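Local coordinates for conserved protein with 2 CBS domains (Pyrobaculum aerophilum, PDB 2RIH) that binds AMP through its paired CBS domains (a Bateman module), probably serving as an adenine-nucleotide sensor in a hyperthermophilic archaeon, at the interface of chains A and B. Numbering follows the deposited sequence. Chains: chain A/B, Conserved protein with 2 CBS domains.

Contact 1 and contact 2 lie at two ends of the same two-fold interface, their C-alpha centres about 25 Å apart, and share no residue. Contact 1 is built by helices 24-34 and 56-64 in the sequence of the first CBS domain; contact 2 uses helices 89-99 and 119-123 of the second, joined by the C-terminal helix 126-134. Each CBS motif thus meets its own copy in the other chain, helix against helix. Both patches are apolar, but contact 2 adds an interchain disulfide, so one end of the dimer is packed and the other is packed and covalently locked.

Contact 1: the interface of chains A and B. Residues chain A 28-29, 31-32, 36, 56, 59, 63, 69; chain B 60, 63-64.
B:Leu60 is the main wedge of this apolar patch, burying 85 Å² against chain A. Its CG stands anti to the backbone N (chi1 -175°), which sends the forked tip across the two-fold into the groove between helices 24-34 and 56-64 of chain A. The two methyls divide the work. CD2 of B:Leu60 lies 3.7 Å from CB of A:Leu31 and also touches CB of A:Glu56. CD1 turns to A:Ile59, whose side chain it crosses obliquely, with CG2 of A:Ile59 3.8 Å from CD1 of B:Leu60. An alanine in place of A:Ile59 would remove CG1, CG2 and CD1, and with them the CG2 methyl packed against CD1 of B:Leu60, and would probably loosen the seat of that leucine. One turn on, B:Val63 is also split. CG1 of B:Val63, anti to the backbone N (chi1 173°), lies 3.7 Å from CB of A:Ala28, while CG2 of B:Val63 meets CG2 of A:Val63 tip to tip at 3.6 Å. A:Leu69 crosses the same valine at about a right angle. Beside it the small B:Ala64 probably lets the helices come close, its CB 3.7 Å from CB of A:Ala32 and 3.8 Å from CA of A:Thr29. No nitrogen or oxygen bonds across the patch, so shape and burial hold it. The site sits where helix 56-64 of chain B packs on helices 24-34 and 56-64 of chain A, with A:Leu69 contributed by the loop that follows.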
# COMPACT_ATOMS: atom_id res chain seq x y z
N ALA A 28 0.56 1.08 14.71
CA ALA A 28 1.41 0.11 14.01
C ALA A 28 1.18 -1.32 14.48
O ALA A 28 1.15 -2.23 13.66
CB ALA A 28 2.88 0.49 14.17
N THR A 29 1.02 -1.51 15.79
CA THR A 29 0.80 -2.84 16.37
C THR A 29 -0.53 -3.44 15.88
O THR A 29 -0.58 -4.60 15.44
CB THR A 29 0.83 -2.78 17.91
OG1 THR A 29 2.13 -2.34 18.34
CG2 THR A 29 0.51 -4.15 18.54
N LEU A 31 -2.35 -2.53 13.21
CA LEU A 31 -2.27 -2.76 11.77
C LEU A 31 -1.46 -4.02 11.42
O LEU A 31 -1.87 -4.81 10.56
CB LEU A 31 -1.65 -1.55 11.07
CG LEU A 31 -2.49 -0.28 10.94
CD1 LEU A 31 -1.66 0.79 10.23
CD2 LEU A 31 -3.81 -0.55 10.20
N ALA A 32 -0.32 -4.20 12.08
CA ALA A 32 0.53 -5.37 11.86
C ALA A 32 -0.23 -6.66 12.18
O ALA A 32 -0.19 -7.62 11.41
CB ALA A 32 1.80 -5.29 12.72
N VAL A 36 -3.41 -5.27 7.67
CA VAL A 36 -4.01 -4.26 6.81
C VAL A 36 -3.20 -2.98 6.97
O VAL A 36 -2.35 -2.89 7.86
CB VAL A 36 -5.51 -4.02 7.11
CG1 VAL A 36 -6.32 -5.28 6.75
CG2 VAL A 36 -5.74 -3.59 8.58
N GLU A 56 0.09 2.88 7.05
CA GLU A 56 1.47 2.44 7.06
C GLU A 56 2.39 3.44 6.34
O GLU A 56 3.58 3.54 6.66
CB GLU A 56 1.58 1.05 6.41
CG GLU A 56 1.12 0.99 4.98
CD GLU A 56 0.97 -0.44 4.48
OE1 GLU A 56 0.08 -0.67 3.66
OE2 GLU A 56 1.73 -1.31 4.91
N ILE A 59 3.17 6.08 8.92
CA ILE A 59 4.15 5.48 9.82
C ILE A 59 5.54 5.43 9.16
O ILE A 59 6.56 5.68 9.82
CB ILE A 59 3.67 4.09 10.28
CG1 ILE A 59 2.46 4.26 11.22
CG2 ILE A 59 4.81 3.30 10.95
CD1 ILE A 59 1.59 3.03 11.38
N VAL A 63 9.02 7.13 10.63
CA VAL A 63 10.30 6.44 10.73
C VAL A 63 11.41 7.26 10.03
O VAL A 63 12.44 7.53 10.63
CB VAL A 63 10.20 5.02 10.10
CG1 VAL A 63 11.58 4.36 9.99
CG2 VAL A 63 9.25 4.14 10.89
N LEU A 69 8.17 7.36 18.04
CA LEU A 69 7.13 6.40 17.63
C LEU A 69 6.21 5.98 18.78
O LEU A 69 5.18 5.35 18.56
CB LEU A 69 7.79 5.18 16.99
CG LEU A 69 8.08 5.15 15.47
CD1 LEU A 69 8.19 6.52 14.82
CD2 LEU A 69 9.34 4.30 15.20
N LEU B 60 6.49 -1.30 8.85
CA LEU B 60 5.38 -1.22 9.80
C LEU B 60 5.49 -2.29 10.88
O LEU B 60 5.35 -1.99 12.07
CB LEU B 60 4.04 -1.40 9.06
CG LEU B 60 2.78 -1.23 9.90
CD1 LEU B 60 2.63 0.22 10.28
CD2 LEU B 60 1.54 -1.72 9.16
N VAL B 63 8.36 -1.63 13.28
CA VAL B 63 7.89 -0.66 14.28
C VAL B 63 7.06 -1.36 15.37
O VAL B 63 7.29 -1.16 16.56
CB VAL B 63 7.06 0.49 13.62
CG1 VAL B 63 6.42 1.41 14.67
CG2 VAL B 63 7.94 1.28 12.65
N ALA B 64 6.09 -2.17 14.95
CA ALA B 64 5.25 -2.93 15.88
C ALA B 64 6.09 -3.76 16.85
O ALA B 64 5.79 -3.82 18.04
CB ALA B 64 4.29 -3.84 15.11

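Contact 2: the interface of chains A and B. Residues chain A 93, 96, 119, 123-124, 129, 132; chain B 119-120, 123-124, 129.
The sulfur of A:Cys123 is the firmest point, gripped by one covalent partner: its SG is joined to SG of B:Cys123 at 2.0 Å, an interchain disulfide. No nitrogen or oxygen bonds across the patch. The two halves of the bridge do not follow the two-fold. In A:Cys123 SG is anti to the carbonyl carbon (chi1 -60°), in B:Cys123 it is anti to the backbone N (chi1 -162°), so the bond departs from the symmetry locally. Apolar groups surround it. CB of A:Cys123 rests 3.5 Å from CG1 of B:Ile119, and CD1 of A:Leu132 comes within 3.8 Å of SG of B:Cys123. A:Ile119 and B:Ile119 slide past each other in opposite directions, their CG2 methyls 3.8 Å apart. At the far end of A:Ile119, whose CG1 is anti to the backbone N (chi1 -164°), CD1 reaches the tip of the B:Phe124 ring obliquely, 3.5 Å from CZ. That ring has CB of its own B:Cys123 over one face, near the rim, and its CZ also meets CB of A:Met96. CE1 of B:Phe124 lies 3.6 Å from the carbonyl O of A:Ala93. The twin ring, A:Phe124, instead crosses B:Ile119 at about a right angle. Near the bridge, A:Leu129 and B:Leu129 cross obliquely, their CD2 methyls tightly packed at 3.5 Å. CA of B:Arg120, a residue of an AMP site, also meets CD1 of A:Ile119, as do its CB and CG. The site ties helices 119-123 of the two chains together covalently and surrounds the bond with apolar packing, which is likely to stabilise the disulfide-linked dimer at high temperature.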
# COMPACT_ATOMS: atom_id res chain seq x y z
N ALA A 93 -12.98 3.93 -6.06
CA ALA A 93 -11.84 3.96 -6.97
C ALA A 93 -11.49 5.38 -7.38
O ALA A 93 -10.32 5.77 -7.33
CB ALA A 93 -12.13 3.12 -8.22
N MET A 96 -9.96 7.26 -4.50
CA MET A 96 -8.58 6.82 -4.34
C MET A 96 -7.68 7.50 -5.37
O MET A 96 -6.62 8.01 -5.02
CB MET A 96 -8.45 5.31 -4.47
CG MET A 96 -8.94 4.55 -3.28
SD MET A 96 -8.79 2.79 -3.53
CE MET A 96 -9.98 2.24 -2.31
N ILE A 119 -7.39 -0.65 -2.15
CA ILE A 119 -7.16 -0.81 -3.58
C ILE A 119 -7.05 -2.32 -3.96
O ILE A 119 -7.42 -2.72 -5.06
CB ILE A 119 -5.91 -0.00 -4.01
CG1 ILE A 119 -5.88 0.17 -5.52
CG2 ILE A 119 -4.62 -0.65 -3.49
CD1 ILE A 119 -4.94 1.28 -5.96
N CYS A 123 -9.18 -4.04 -7.22
CA CYS A 123 -8.36 -4.11 -8.42
C CYS A 123 -7.94 -5.50 -8.89
O CYS A 123 -7.23 -5.61 -9.89
CB CYS A 123 -7.14 -3.21 -8.23
SG CYS A 123 -7.63 -1.52 -7.94
N PHE A 124 -8.39 -6.54 -8.20
CA PHE A 124 -8.03 -7.91 -8.57
C PHE A 124 -9.12 -8.65 -9.39
O PHE A 124 -8.82 -9.22 -10.44
CB PHE A 124 -7.67 -8.73 -7.32
CG PHE A 124 -6.34 -8.34 -6.68
CD1 PHE A 124 -5.33 -7.70 -7.40
CD2 PHE A 124 -6.08 -8.70 -5.37
CE1 PHE A 124 -4.12 -7.37 -6.80
CE2 PHE A 124 -4.86 -8.39 -4.76
CZ PHE A 124 -3.88 -7.72 -5.48
N LEU A 129 -13.14 -4.96 -11.95
CA LEU A 129 -12.39 -4.19 -12.95
C LEU A 129 -13.30 -3.73 -14.10
O LEU A 129 -13.23 -2.58 -14.54
CB LEU A 129 -11.23 -5.01 -13.53
CG LEU A 129 -10.08 -5.38 -12.59
CD1 LEU A 129 -9.02 -6.17 -13.33
CD2 LEU A 129 -9.48 -4.14 -11.96
N LEU A 132 -15.41 -0.97 -12.88
CA LEU A 132 -14.59 0.25 -12.83
C LEU A 132 -14.35 0.83 -14.23
O LEU A 132 -14.29 2.04 -14.40
CB LEU A 132 -13.23 -0.01 -12.16
CG LEU A 132 -13.18 -0.49 -10.71
CD1 LEU A 132 -11.73 -0.56 -10.25
CD2 LEU A 132 -14.00 0.41 -9.79
N ILE B 119 -0.05 -2.00 -8.17
CA ILE B 119 -1.47 -2.24 -8.51
C ILE B 119 -2.16 -0.91 -8.85
O ILE B 119 -3.06 -0.86 -9.70
CB ILE B 119 -2.21 -3.01 -7.38
CG1 ILE B 119 -3.62 -3.42 -7.82
CG2 ILE B 119 -2.25 -2.18 -6.09
CD1 ILE B 119 -3.67 -4.32 -9.06
N ARG B 120 -1.69 0.15 -8.20
CA ARG B 120 -2.11 1.52 -8.48
C ARG B 120 -1.85 1.92 -9.95
O ARG B 120 -2.63 2.66 -10.54
CB ARG B 120 -1.38 2.47 -7.51
CG ARG B 120 -2.10 3.77 -7.21
CD ARG B 120 -1.13 4.90 -6.84
NE ARG B 120 -0.47 4.72 -5.55
CZ ARG B 120 -0.68 5.48 -4.47
NH1 ARG B 120 -1.55 6.47 -4.48
NH2 ARG B 120 -0.01 5.24 -3.35
N CYS B 123 -4.75 -0.20 -12.13
CA CYS B 123 -6.18 -0.16 -11.82
C CYS B 123 -6.97 1.09 -12.20
O CYS B 123 -8.20 1.06 -12.19
CB CYS B 123 -6.35 -0.38 -10.32
SG CYS B 123 -8.00 -0.85 -9.80
N PHE B 124 -6.32 2.20 -12.50
CA PHE B 124 -7.06 3.45 -12.69
C PHE B 124 -7.34 3.88 -14.15
O PHE B 124 -8.39 4.46 -14.43
CB PHE B 124 -6.43 4.55 -11.83
CG PHE B 124 -6.51 4.28 -10.33
CD1 PHE B 124 -7.65 3.71 -9.75
CD2 PHE B 124 -5.46 4.63 -9.49
CE1 PHE B 124 -7.73 3.47 -8.39
CE2 PHE B 124 -5.54 4.39 -8.12
CZ PHE B 124 -6.67 3.81 -7.57
N LEU B 129 -7.42 -1.10 -17.49
CA LEU B 129 -8.56 -1.77 -16.85
C LEU B 129 -9.31 -2.69 -17.81
O LEU B 129 -9.60 -3.84 -17.46
CB LEU B 129 -9.57 -0.75 -16.29
CG LEU B 129 -9.34 -0.15 -14.91
CD1 LEU B 129 -10.37 0.94 -14.65
CD2 LEU B 129 -9.38 -1.23 -13.82